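Local coordinates for glutathione S-transferase (Acinetobacter baumannii, PDB 4MP4), which probably transfers glutathione to electrophilic substrates, and is captured here without ligand, at residues K31-E36 with E83-T88; N67-S72 with L78-E83. One frame throughout, in Å; residues are numbered along the deposited sequence.

Contact 1: K31-E36 with E83-T88; sequences KQIPFE and ELYPDT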
loop_
_atom_site.group_PDB
_atom_site.type_symbol
_atom_site.label_atom_id
_atom_site.label_comp_id
_atom_site.label_asym_id
_atom_site.label_seq_id
_atom_site.Cartn_x
_atom_site.Cartn_y
_atom_site.Cartn_z
ATOM N N LYS A 31 -3.129 8.948 19.156
ATOM C CA LYS A 31 -3.532 7.856 20.036
ATOM C C LYS A 31 -2.959 8.015 21.443
ATOM O O LYS A 31 -3.203 7.190 22.326
ATOM C CB LYS A 31 -3.099 6.509 19.452
ATOM C CG LYS A 31 -3.858 6.101 18.191
ATOM C CD LYS A 31 -3.328 4.788 17.633
ATOM C CE LYS A 31 -3.940 3.599 18.339
ATOM N NZ LYS A 31 -5.413 3.677 18.159
ATOM N N GLN A 32 -2.192 9.078 21.638
ATOM C CA GLN A 32 -1.494 9.314 22.897
ATOM C C GLN A 32 -0.724 8.093 23.381
ATOM O O GLN A 32 -0.833 7.692 24.532
ATOM C CB GLN A 32 -2.451 9.831 23.967
ATOM C CG GLN A 32 -3.060 11.174 23.600
ATOM C CD GLN A 32 -3.842 11.801 24.736
ATOM O OE1 GLN A 32 -4.909 11.318 25.109
ATOM N NE2 GLN A 32 -3.310 12.880 25.296
ATOM N N ILE A 33 0.058 7.511 22.480
ATOM C CA ILE A 33 0.993 6.463 22.840
ATOM C C ILE A 33 2.363 7.086 23.063
ATOM O O ILE A 33 2.866 7.808 22.210
ATOM C CB ILE A 33 1.069 5.404 21.738
ATOM C CG1 ILE A 33 -0.309 4.766 21.551
ATOM C CG2 ILE A 33 2.125 4.372 22.055
ATOM C CD1 ILE A 33 -0.472 4.025 20.251
ATOM N N PRO A 34 2.960 6.835 24.234
ATOM C CA PRO A 34 4.282 7.406 24.487
ATOM C C PRO A 34 5.300 6.619 23.699
ATOM O O PRO A 34 5.158 5.399 23.594
ATOM C CB PRO A 34 4.471 7.184 25.990
ATOM C CG PRO A 34 3.608 6.011 26.304
ATOM C CD PRO A 34 2.443 6.076 25.386
ATOM N N PHE A 35 6.299 7.297 23.144
ATOM C CA PHE A 35 7.284 6.628 22.304
ATOM C C PHE A 35 8.509 7.494 22.171
ATOM O O PHE A 35 8.445 8.696 22.408
ATOM C CB PHE A 35 6.710 6.345 20.908
ATOM C CG PHE A 35 6.442 7.586 20.091
ATOM C CD1 PHE A 35 5.275 8.295 20.253
ATOM C CD2 PHE A 35 7.363 8.031 19.155
ATOM C CE1 PHE A 35 5.027 9.437 19.493
ATOM C CE2 PHE A 35 7.119 9.161 18.396
ATOM C CZ PHE A 35 5.946 9.862 18.564
ATOM N N GLU A 36 9.615 6.879 21.769
ATOM C CA GLU A 36 10.875 7.579 21.556
ATOM C C GLU A 36 11.157 7.620 20.065
ATOM O O GLU A 36 10.784 6.700 19.323
ATOM C CB GLU A 36 12.036 6.863 22.268
ATOM C CG GLU A 36 11.812 6.590 23.766
ATOM C CD GLU A 36 12.726 5.495 24.333
ATOM O OE1 GLU A 36 13.257 4.675 23.552
ATOM O OE2 GLU A 36 12.908 5.447 25.568
ATOM N N GLU A 83 -5.048 -2.149 16.138
ATOM C CA GLU A 83 -5.323 -3.433 16.761
ATOM C C GLU A 83 -4.877 -3.460 18.221
ATOM O O GLU A 83 -5.578 -4.008 19.068
ATOM C CB GLU A 83 -4.696 -4.578 15.954
ATOM C CG GLU A 83 -5.568 -5.016 14.773
ATOM C CD GLU A 83 -4.881 -6.003 13.855
ATOM O OE1 GLU A 83 -3.971 -6.719 14.322
ATOM O OE2 GLU A 83 -5.251 -6.059 12.662
ATOM N N LEU A 84 -3.726 -2.854 18.509
ATOM C CA LEU A 84 -3.192 -2.781 19.873
ATOM C C LEU A 84 -4.020 -1.864 20.759
ATOM O O LEU A 84 -4.099 -2.066 21.966
ATOM C CB LEU A 84 -1.753 -2.254 19.871
ATOM C CG LEU A 84 -0.600 -3.147 19.420
ATOM C CD1 LEU A 84 0.732 -2.427 19.631
ATOM C CD2 LEU A 84 -0.613 -4.457 20.183
ATOM N N TYR A 85 -4.613 -0.842 20.161
ATOM C CA TYR A 85 -5.376 0.141 20.912
ATOM C C TYR A 85 -6.646 0.536 20.182
ATOM O O TYR A 85 -6.705 1.598 19.560
ATOM C CB TYR A 85 -4.529 1.386 21.186
ATOM C CG TYR A 85 -3.258 1.123 21.963
ATOM C CD1 TYR A 85 -3.292 0.872 23.332
ATOM C CD2 TYR A 85 -2.022 1.151 21.336
ATOM C CE1 TYR A 85 -2.123 0.642 24.050
ATOM C CE2 TYR A 85 -0.852 0.923 22.040
ATOM C CZ TYR A 85 -0.907 0.667 23.396
ATOM O OH TYR A 85 0.261 0.436 24.094
ATOM N N PRO A 86 -7.679 -0.312 20.278
ATOM C CA PRO A 86 -8.910 -0.221 19.480
ATOM C C PRO A 86 -9.867 0.885 19.885
ATOM O O PRO A 86 -10.816 1.176 19.151
ATOM C CB PRO A 86 -9.577 -1.580 19.711
ATOM C CG PRO A 86 -8.479 -2.468 20.201
ATOM C CD PRO A 86 -7.612 -1.575 21.024
ATOM N N ASP A 87 -9.649 1.501 21.033
ATOM C CA ASP A 87 -10.635 2.468 21.477
ATOM C C ASP A 87 -10.178 3.910 21.290
ATOM O O ASP A 87 -10.800 4.844 21.797
ATOM C CB ASP A 87 -11.105 2.148 22.898
ATOM C CG ASP A 87 -11.648 0.726 23.015
ATOM O OD1 ASP A 87 -12.641 0.404 22.320
ATOM O OD2 ASP A 87 -11.072 -0.069 23.790
ATOM N N THR A 88 -9.091 4.073 20.543
ATOM C CA THR A 88 -8.672 5.382 20.064
ATOM C C THR A 88 -8.418 5.289 18.570
ATOM O O THR A 88 -7.289 5.448 18.098
ATOM C CB THR A 88 -7.404 5.874 20.761
ATOM O OG1 THR A 88 -6.370 4.888 20.623
ATOM C CG2 THR A 88 -7.691 6.132 22.231
#
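The ammonium group of K31 is gripped by three oxygens of the turn Y85-T88. NZ gives its shortest hydrogen bond to the carbonyl O of T88, at 2.6 Å. A second goes from NZ to the carbonyl O of Y85 at 2.8 Å, and a third reaches T88 OG1 at 2.9 Å from the same K31 nitrogen. The two carbonyls receive it differently: at Y85 O the amine lies in the carbonyl plane with a C=O...N angle of 150°, whereas at T88 O it stands well above the plane. E82, just before the segment, adds a salt bridge to the same nitrogen, so this largely buried charge is met by a carboxylate and three neutral oxygens. The aliphatic part of K31 bends at its last two torsions (chi3 83°, chi4 59°), which curls NZ round into the turn and lays CE 3.7 Å from Y85 CB.

In the thioredoxin-like N-terminal domain of the glutathione transferase fold, K31-E36 leads out of helix 19-30, and E83-T88 takes in the last two residues of helix 74-84 and the turn after it. The first helix closes in a Schellman motif with Q32 at positive phi; after the second, Y85 leaves helical geometry and opens a type I beta turn.

I33 crosses the Y85 ring obliquely, and its CD1 meets CD2 of the tyrosine at 3.4 Å. CG1 of I33 lies anti to the carbonyl carbon, which carries the ethyl arm to the ring, CG1 itself sitting 3.9 Å from Y85 CE2. Both side chains also touch F8 of strand 8-13, while I33 reaches L28 of helix 19-30.

Contact 2: N67-S72 with L78-E83; sequences NDFALS and LEYLEE
Strand 69-72 and the second half of helix 74-84 pass with their backbones well separated, L71 CA and Y80 CA being the nearest pair at 9.1 Å, and side chains alone bridge the gap. The strand is an outermost one of the four-stranded mixed sheet in the thioredoxin-like N-terminal domain, and the helix packs on that sheet. No hydrogen bond joins the two segments; the contact is made by F69 and L71 from the strand and Y80 from the helix, all three buried.

Y80 is the centrepiece. Its CG lies anti to the backbone N (chi1 172°), which sends the ring out from the helix to meet L71 near its root and F69 near its hydroxyl. One methyl of L71, CD2, does all the touching there: it sits 3.7 Å from Y80 CB and equally near CD2 of the same tyrosine, approaching the ring obliquely.

The two aromatic side chains run past each other in opposite directions. Their planes are turned 57° apart and their centroids lie 5.4 Å from each other, an oblique pairing. F69 presents CE2 over one face of the tyrosine, 3.9 Å above its plane and displaced toward the rim. The phenolic oxygen is not left to this apolar company, since it hydrogen-bonds to ND1 of H66, at the end of the neighbouring strand 63-66; that bond ties the tip of the ring to the sheet. The second subunit backs the strand, with its Q96 against F69 and its Q103 against L71. At the far end of the tyrosine, F69 CD2 lies 3.6 Å from Y80 OH.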
loop_
_atom_site.group_PDB
_atom_site.type_symbol
_atom_site.label_atom_id
_atom_site.label_comp_id
_atom_site.label_asym_id
_atom_site.label_seq_id
_atom_site.Cartn_x
_atom_site.Cartn_y
_atom_site.Cartn_z
ATOM N N ASN A 67 8.828 -3.160 21.916
ATOM C CA ASN A 67 9.525 -4.199 22.667
ATOM C C ASN A 67 10.437 -5.017 21.750
ATOM O O ASN A 67 11.344 -4.469 21.118
ATOM C CB ASN A 67 8.534 -5.076 23.446
ATOM C CG ASN A 67 7.674 -4.261 24.424
ATOM O OD1 ASN A 67 8.118 -3.244 24.962
ATOM N ND2 ASN A 67 6.443 -4.704 24.650
ATOM N N ASP A 68 10.183 -6.316 21.648
ATOM C CA ASP A 68 11.056 -7.178 20.860
ATOM C C ASP A 68 10.635 -7.302 19.398
ATOM O O ASP A 68 11.155 -8.146 18.662
ATOM C CB ASP A 68 11.138 -8.566 21.486
ATOM C CG ASP A 68 12.485 -9.205 21.269
ATOM O OD1 ASP A 68 13.391 -8.485 20.791
ATOM O OD2 ASP A 68 12.643 -10.408 21.584
ATOM N N PHE A 69 9.706 -6.451 18.980
ATOM C CA PHE A 69 9.089 -6.575 17.670
ATOM C C PHE A 69 9.332 -5.310 16.877
ATOM O O PHE A 69 9.034 -4.222 17.351
ATOM C CB PHE A 69 7.589 -6.825 17.840
ATOM C CG PHE A 69 6.849 -6.978 16.558
ATOM C CD1 PHE A 69 7.132 -8.030 15.702
ATOM C CD2 PHE A 69 5.854 -6.085 16.212
ATOM C CE1 PHE A 69 6.441 -8.178 14.513
ATOM C CE2 PHE A 69 5.165 -6.226 15.033
ATOM C CZ PHE A 69 5.457 -7.278 14.179
ATOM N N ALA A 70 9.897 -5.461 15.683
ATOM C CA ALA A 70 10.195 -4.332 14.813
ATOM C C ALA A 70 9.383 -4.471 13.521
ATOM O O ALA A 70 9.259 -5.573 12.964
ATOM C CB ALA A 70 11.690 -4.260 14.516
ATOM N N LEU A 71 8.827 -3.355 13.048
ATOM C CA LEU A 71 7.835 -3.392 11.979
ATOM C C LEU A 71 7.986 -2.189 11.033
ATOM O O LEU A 71 8.187 -1.068 11.494
ATOM C CB LEU A 71 6.439 -3.429 12.601
ATOM C CG LEU A 71 5.235 -3.375 11.659
ATOM C CD1 LEU A 71 5.103 -4.652 10.808
ATOM C CD2 LEU A 71 3.981 -3.111 12.458
ATOM N N SER A 72 7.921 -2.415 9.722
ATOM C CA SER A 72 8.002 -1.316 8.771
ATOM C C SER A 72 6.733 -1.221 7.912
ATOM O O SER A 72 5.788 -1.978 8.139
ATOM C CB SER A 72 9.235 -1.453 7.888
ATOM O OG SER A 72 9.192 -2.656 7.147
ATOM N N LEU A 78 0.356 1.434 11.144
ATOM C CA LEU A 78 -0.892 2.029 11.624
ATOM C C LEU A 78 -1.927 0.966 12.012
ATOM O O LEU A 78 -2.495 1.002 13.114
ATOM C CB LEU A 78 -1.479 3.005 10.589
ATOM C CG LEU A 78 -0.716 4.317 10.417
ATOM C CD1 LEU A 78 -1.086 5.017 9.127
ATOM C CD2 LEU A 78 -0.972 5.217 11.612
ATOM N N GLU A 79 -2.150 0.019 11.103
ATOM C CA GLU A 79 -3.081 -1.079 11.324
ATOM C C GLU A 79 -2.747 -1.808 12.633
ATOM O O GLU A 79 -3.630 -2.169 13.424
ATOM C CB GLU A 79 -3.031 -2.039 10.133
ATOM C CG GLU A 79 -4.390 -2.463 9.612
ATOM C CD GLU A 79 -5.048 -1.411 8.747
ATOM O OE1 GLU A 79 -4.785 -1.407 7.529
ATOM O OE2 GLU A 79 -5.840 -0.599 9.272
ATOM N N TYR A 80 -1.453 -1.981 12.865
ATOM C CA TYR A 80 -0.949 -2.653 14.052
ATOM C C TYR A 80 -1.248 -1.852 15.319
ATOM O O TYR A 80 -1.561 -2.412 16.370
ATOM C CB TYR A 80 0.551 -2.869 13.871
ATOM C CG TYR A 80 1.262 -3.375 15.067
ATOM C CD1 TYR A 80 1.012 -4.646 15.553
ATOM C CD2 TYR A 80 2.199 -2.596 15.711
ATOM C CE1 TYR A 80 1.664 -5.124 16.655
ATOM C CE2 TYR A 80 2.862 -3.068 16.824
ATOM C CZ TYR A 80 2.590 -4.333 17.291
ATOM O OH TYR A 80 3.248 -4.814 18.399
ATOM N N LEU A 81 -1.170 -0.533 15.203
ATOM C CA LEU A 81 -1.467 0.358 16.309
ATOM C C LEU A 81 -2.962 0.368 16.644
ATOM O O LEU A 81 -3.340 0.433 17.819
ATOM C CB LEU A 81 -0.973 1.779 15.993
ATOM C CG LEU A 81 0.548 2.019 16.021
ATOM C CD1 LEU A 81 0.889 3.509 15.848
ATOM C CD2 LEU A 81 1.170 1.471 17.298
ATOM N N GLU A 82 -3.809 0.310 15.613
ATOM C CA GLU A 82 -5.249 0.257 15.825
ATOM C C GLU A 82 -5.649 -1.034 16.548
ATOM O O GLU A 82 -6.490 -1.019 17.448
ATOM C CB GLU A 82 -5.997 0.338 14.492
ATOM C CG GLU A 82 -5.970 1.689 13.813
ATOM C CD GLU A 82 -6.776 2.745 14.548
ATOM O OE1 GLU A 82 -7.984 2.894 14.249
ATOM O OE2 GLU A 82 -6.189 3.435 15.411
ATOM N N GLU A 83 -5.048 -2.149 16.138
ATOM C CA GLU A 83 -5.323 -3.433 16.761
ATOM C C GLU A 83 -4.877 -3.460 18.221
ATOM O O GLU A 83 -5.578 -4.008 19.068
ATOM C CB GLU A 83 -4.696 -4.578 15.954
ATOM C CG GLU A 83 -5.568 -5.016 14.773
ATOM C CD GLU A 83 -4.881 -6.003 13.855
ATOM O OE1 GLU A 83 -3.971 -6.719 14.322
ATOM O OE2 GLU A 83 -5.251 -6.059 12.662
#

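In the fold
Contact 1 and contact 2 have centres 10 Å apart and draw on adjoining parts of helix 74-84 that overlap at E83. Contact 1 joins the end of this helix to the connection leaving helix 19-30, whereas contact 2 sets its second half against strand 69-72. They meet directly where K31 NZ reaches E82 OE2 at 2.9 Å in a salt bridge, while K31 CE packs 3.3 Å from L81 O. The shared E83 faces R98 and R102 of the second subunit in salt bridges, so the helix held by both contacts also takes part in the dimer interface. No glutathione is bound in this apo structure.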